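Side-chain contacts in FAD:protein FMN transferase (Vibrio cholerae, PDB 6NXI), which probably transfers the FMN moiety of FAD, with magnesium or manganese, onto a threonine hydroxyl of a target flavoprotein: residues 121-126 / 247-252; 168-171 / 176-179. One frame throughout, in Å; residues are numbered along the deposited sequence. Where two conformers were deposited one is given.

Overall arrangement
The two contacts lie on opposite sides of the chain's centre, their centres about 41 Å apart and their nearest atoms about 23 Å apart. Along the chain the order is 121-126, 168-171, 176-179, 247-252, so the short-range contact 2 falls entirely between the two halves of the long-range contact 1. Contact 2 packs helix 157-171 on strand 177-181 of the eight-stranded antiparallel sheet. Contact 1 instead ties the short helix 120-127 to the loop that leads into strand 255-262 of the same sheet. Neither contact touches the bound FAD, which lies about 9 Å from G248 and about 13 Å from the V179 side chain; the two join separate parts of the fold.

Contact 1: residues 121-126 / 247-252; sequences EELNAR and TGRPIN
L123, on the short helix 120-127, comes closest to the irregular 247-252 loop at G248, with 7.0 Å between the L123 CA and G248 CA atoms. L123 alone makes the contact from the helix side. Its CG stands anti to the backbone N (chi1 174°), which sends the forked end off the helix to the loop, where the two methyls divide the work. CD1 rests against the peptide of G248, 3.4 Å from G248 O. CD2 lies over one face of the R249 guanidinium, 3.3 Å above its plane and offset toward the rim; R249 NH2 is the nearest atom, 3.4 Å from L123 CD2. The two side chains cross at about a right angle, the arginine being extended from CG to NE so that its flat head passes across the leucine. This is apolar contact on a guanidinium face, while R249 NH2 makes its salt bridge with D120, one residue before the segment, so the acid and the leucine of one helix together hold the arginine head. G248 has a positive phi (79°). The turn is pinned by T247 OG1, which accepts from R249 N at 3.0 Å in an ST turn. W106 NE1 donates a hydrogen bond to G248 O, the same carbonyl oxygen that L123 CD1 touches. L123 also packs on L102 of helix 100-105, while farther along the loop I251 reaches M276 and V277 of helix 265-278, ahead of strand 255-262.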
loop_
_atom_site.group_PDB
_atom_site.type_symbol
_atom_site.label_atom_id
_atom_site.label_comp_id
_atom_site.label_asym_id
_atom_site.label_seq_id
_atom_site.Cartn_x
_atom_site.Cartn_y
_atom_site.Cartn_z
ATOM N N GLU A 121 1.994 -15.383 -25.451
ATOM C CA GLU A 121 3.261 -16.114 -25.175
ATOM C C GLU A 121 4.150 -15.335 -24.209
ATOM O O GLU A 121 4.723 -15.967 -23.295
ATOM C CB GLU A 121 4.047 -16.405 -26.446
ATOM C CG GLU A 121 3.369 -17.439 -27.299
ATOM C CD GLU A 121 2.301 -16.930 -28.253
ATOM O OE1 GLU A 121 1.829 -15.746 -28.123
ATOM O OE2 GLU A 121 1.949 -17.715 -29.146
ATOM N N GLU A 122 4.316 -14.023 -24.386
ATOM C CA GLU A 122 5.126 -13.202 -23.446
ATOM C C GLU A 122 4.456 -13.215 -22.075
ATOM O O GLU A 122 5.174 -13.275 -21.032
ATOM C CB GLU A 122 5.287 -11.763 -23.945
ATOM C CG GLU A 122 6.281 -10.972 -23.099
ATOM C CD GLU A 122 6.752 -9.608 -23.588
ATOM O OE1 GLU A 122 5.926 -8.871 -24.145
ATOM O OE2 GLU A 122 7.947 -9.257 -23.354
ATOM N N LEU A 123 3.123 -13.083 -22.071
ATOM C CA LEU A 123 2.386 -13.056 -20.780
ATOM C C LEU A 123 2.662 -14.393 -20.058
ATOM O O LEU A 123 2.995 -14.393 -18.872
ATOM C CB LEU A 123 0.898 -12.850 -21.046
ATOM C CG LEU A 123 -0.012 -12.946 -19.836
ATOM C CD1 LEU A 123 0.405 -11.913 -18.800
ATOM C CD2 LEU A 123 -1.459 -12.741 -20.221
ATOM N N ASN A 124 2.480 -15.506 -20.765
ATOM C CA ASN A 124 2.607 -16.860 -20.173
ATOM C C ASN A 124 4.024 -17.041 -19.637
ATOM O O ASN A 124 4.163 -17.645 -18.563
ATOM C CB ASN A 124 2.167 -17.976 -21.126
ATOM C CG ASN A 124 0.659 -18.051 -21.232
ATOM O OD1 ASN A 124 -0.056 -17.504 -20.397
ATOM N ND2 ASN A 124 0.168 -18.650 -22.300
ATOM N N ALA A 125 5.045 -16.560 -20.338
ATOM C CA ALA A 125 6.451 -16.634 -19.872
ATOM C C ALA A 125 6.617 -15.866 -18.553
ATOM O O ALA A 125 7.343 -16.307 -17.657
ATOM C CB ALA A 125 7.380 -16.100 -20.921
ATOM N N ARG A 126 5.941 -14.724 -18.409
ATOM C CA ARG A 126 6.094 -13.936 -17.164
ATOM C C ARG A 126 5.304 -14.573 -16.032
ATOM O O ARG A 126 5.786 -14.525 -14.896
ATOM C CB ARG A 126 5.611 -12.499 -17.383
ATOM C CG ARG A 126 6.456 -11.741 -18.395
ATOM C CD ARG A 126 7.640 -11.029 -17.813
ATOM N NE ARG A 126 8.304 -10.296 -18.892
ATOM C CZ ARG A 126 8.646 -8.996 -18.865
ATOM N NH1 ARG A 126 8.394 -8.240 -17.804
ATOM N NH2 ARG A 126 9.299 -8.482 -19.888
ATOM N N THR A 247 -4.842 -14.395 -13.378
ATOM C CA THR A 247 -4.896 -14.099 -14.831
ATOM C C THR A 247 -3.539 -13.623 -15.359
ATOM O O THR A 247 -3.335 -13.717 -16.592
ATOM C CB THR A 247 -5.994 -13.092 -15.168
ATOM O OG1 THR A 247 -5.566 -11.840 -14.644
ATOM C CG2 THR A 247 -7.351 -13.510 -14.643
ATOM N N GLY A 248 -2.709 -12.984 -14.522
ATOM C CA GLY A 248 -1.489 -12.333 -15.001
ATOM C C GLY A 248 -1.791 -10.992 -15.637
ATOM O O GLY A 248 -0.845 -10.329 -16.103
ATOM N N ARG A 249 -3.050 -10.557 -15.595
ATOM C CA ARG A 249 -3.475 -9.292 -16.225
ATOM C C ARG A 249 -3.997 -8.289 -15.208
ATOM O O ARG A 249 -4.446 -8.641 -14.116
ATOM C CB ARG A 249 -4.582 -9.567 -17.241
ATOM C CG ARG A 249 -4.220 -10.581 -18.317
ATOM C CD ARG A 249 -5.424 -10.862 -19.211
ATOM N NE ARG A 249 -5.058 -11.828 -20.247
ATOM C CZ ARG A 249 -4.525 -11.507 -21.415
ATOM N NH1 ARG A 249 -4.324 -10.244 -21.731
ATOM N NH2 ARG A 249 -4.202 -12.458 -22.273
ATOM N N PRO A 250 -4.065 -7.005 -15.585
ATOM C CA PRO A 250 -4.809 -6.043 -14.780
ATOM C C PRO A 250 -6.188 -6.551 -14.354
ATOM O O PRO A 250 -6.930 -7.177 -15.112
ATOM C CB PRO A 250 -4.849 -4.806 -15.649
ATOM C CG PRO A 250 -3.576 -4.893 -16.468
ATOM C CD PRO A 250 -3.419 -6.371 -16.749
ATOM N N ILE A 251 -6.546 -6.226 -13.113
ATOM C CA ILE A 251 -7.838 -6.682 -12.553
ATOM C C ILE A 251 -8.969 -6.199 -13.443
ATOM O O ILE A 251 -8.899 -5.090 -13.996
ATOM C CB ILE A 251 -8.037 -6.279 -11.085
ATOM C CG1 ILE A 251 -7.902 -4.770 -10.851
ATOM C CG2 ILE A 251 -7.107 -7.105 -10.225
ATOM C CD1 ILE A 251 -8.442 -4.332 -9.501
ATOM N N ASN A 252 -9.940 -7.071 -13.571
ATOM C CA ASN A 252 -11.170 -6.844 -14.343
ATOM C C ASN A 252 -12.290 -7.291 -13.414
ATOM O O ASN A 252 -12.673 -8.510 -13.446
ATOM C CB ASN A 252 -11.082 -7.641 -15.634
ATOM C CG ASN A 252 -12.317 -7.447 -16.470
ATOM O OD1 ASN A 252 -13.002 -6.440 -16.324
ATOM N ND2 ASN A 252 -12.611 -8.422 -17.315
#

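Contact 2: residues 168-171 / 176-179; sequences YLQS and NYMV
L169 and Y177 meet where helix 157-171 leads by a short connection into strand 177-181, an antiparallel strand of the large sheet that the helix covers in the ApbE fold. The tight half is apolar. L169 CD1 drops between two side chains of the strand, 3.8 Å from Y177 CB and 3.8 Å from V179 CG2, the leucine side chain lying oblique to both. Y177 and V179 point toward the helix while M178, between them, points away, the usual alternation of a strand. V162 and V165 of the helix pack on V179, and I21 of strand 17-24 touches L169, so this half is buried.

The looser half lies toward solvent, where Q170 is partly exposed and its chain, extended beyond CG, crosses the tyrosine at about a right angle and ends with OE1 at the hydroxyl. Its CG is 3.8 Å from Y177 CE2, and R186 and K188 of strand 184-188 also touch this glutamine. With chi1 at 59°, the Y177 ring carries its hydroxyl to the end of Q170. The bond closes at the ring's edge: Y177 OH donates to Q170 OE1 at 2.7 Å, tilted 33° from the carbonyl plane.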
loop_
_atom_site.group_PDB
_atom_site.type_symbol
_atom_site.label_atom_id
_atom_site.label_comp_id
_atom_site.label_asym_id
_atom_site.label_seq_id
_atom_site.Cartn_x
_atom_site.Cartn_y
_atom_site.Cartn_z
ATOM N N TYR A 168 8.620 7.279 14.710
ATOM C CA TYR A 168 9.638 8.324 14.956
ATOM C C TYR A 168 8.974 9.524 15.652
ATOM O O TYR A 168 9.541 10.086 16.643
ATOM C CB TYR A 168 10.369 8.734 13.676
ATOM C CG TYR A 168 11.235 9.952 13.893
ATOM C CD1 TYR A 168 12.337 9.894 14.715
ATOM C CD2 TYR A 168 10.921 11.198 13.368
ATOM C CE1 TYR A 168 13.144 10.987 14.928
ATOM C CE2 TYR A 168 11.701 12.316 13.607
ATOM C CZ TYR A 168 12.812 12.224 14.416
ATOM O OH TYR A 168 13.558 13.346 14.631
ATOM N N LEU A 169 7.825 9.975 15.160
ATOM C CA LEU A 169 7.194 11.165 15.775
ATOM C C LEU A 169 6.869 10.842 17.243
ATOM O O LEU A 169 7.120 11.702 18.098
ATOM C CB LEU A 169 5.974 11.591 14.983
ATOM C CG LEU A 169 6.249 12.133 13.588
ATOM C CD1 LEU A 169 4.916 12.477 12.929
ATOM C CD2 LEU A 169 7.131 13.378 13.634
ATOM N N GLN A 170 6.338 9.657 17.510
ATOM C CA GLN A 170 6.046 9.223 18.909
ATOM C C GLN A 170 7.331 9.242 19.729
ATOM O O GLN A 170 7.299 9.693 20.903
ATOM C CB GLN A 170 5.373 7.863 18.847
ATOM C CG GLN A 170 3.969 7.985 18.315
ATOM C CD GLN A 170 3.184 6.704 18.252
ATOM O OE1 GLN A 170 2.095 6.699 17.685
ATOM N NE2 GLN A 170 3.726 5.626 18.844
ATOM N N SER A 171 8.443 8.733 19.175
ATOM C CA SER A 171 9.750 8.662 19.873
ATOM C C SER A 171 10.179 10.080 20.248
ATOM O O SER A 171 10.896 10.250 21.250
ATOM C CB SER A 171 10.794 7.956 19.036
ATOM O OG SER A 171 11.413 8.851 18.117
ATOM N N ASN A 176 0.179 14.210 18.523
ATOM C CA ASN A 176 -0.899 14.700 17.628
ATOM C C ASN A 176 -0.317 14.861 16.223
ATOM O O ASN A 176 0.417 15.819 15.948
ATOM C CB ASN A 176 -1.499 15.997 18.131
ATOM C CG ASN A 176 -1.960 15.868 19.559
ATOM O OD1 ASN A 176 -3.043 15.363 19.812
ATOM N ND2 ASN A 176 -1.133 16.301 20.506
ATOM N N TYR A 177 -0.647 13.953 15.312
ATOM C CA TYR A 177 -0.042 14.021 13.968
ATOM C C TYR A 177 -0.936 13.351 12.931
ATOM O O TYR A 177 -1.722 12.437 13.245
ATOM C CB TYR A 177 1.338 13.362 13.940
ATOM C CG TYR A 177 1.400 11.899 14.338
ATOM C CD1 TYR A 177 1.013 10.903 13.465
ATOM C CD2 TYR A 177 1.847 11.500 15.587
ATOM C CE1 TYR A 177 1.006 9.567 13.826
ATOM C CE2 TYR A 177 1.905 10.157 15.941
ATOM C CZ TYR A 177 1.439 9.193 15.067
ATOM O OH TYR A 177 1.443 7.853 15.360
ATOM N N MET A 178 -0.602 13.701 11.705
ATOM C CA MET A 178 -1.084 13.005 10.474
ATOM C C MET A 178 0.141 12.762 9.621
ATOM O O MET A 178 0.847 13.740 9.317
ATOM C CB MET A 178 -2.075 13.825 9.661
ATOM C CG MET A 178 -2.294 13.211 8.279
ATOM S SD MET A 178 -3.237 14.312 7.213
ATOM C CE MET A 178 -4.770 14.274 8.127
ATOM N N VAL A 179 0.461 11.491 9.323
ATOM C CA VAL A 179 1.538 11.127 8.386
ATOM C C VAL A 179 0.873 10.634 7.104
ATOM O O VAL A 179 0.073 9.698 7.226
ATOM C CB VAL A 179 2.419 10.034 8.989
ATOM C CG1 VAL A 179 3.430 9.558 7.993
ATOM C CG2 VAL A 179 3.067 10.529 10.289
#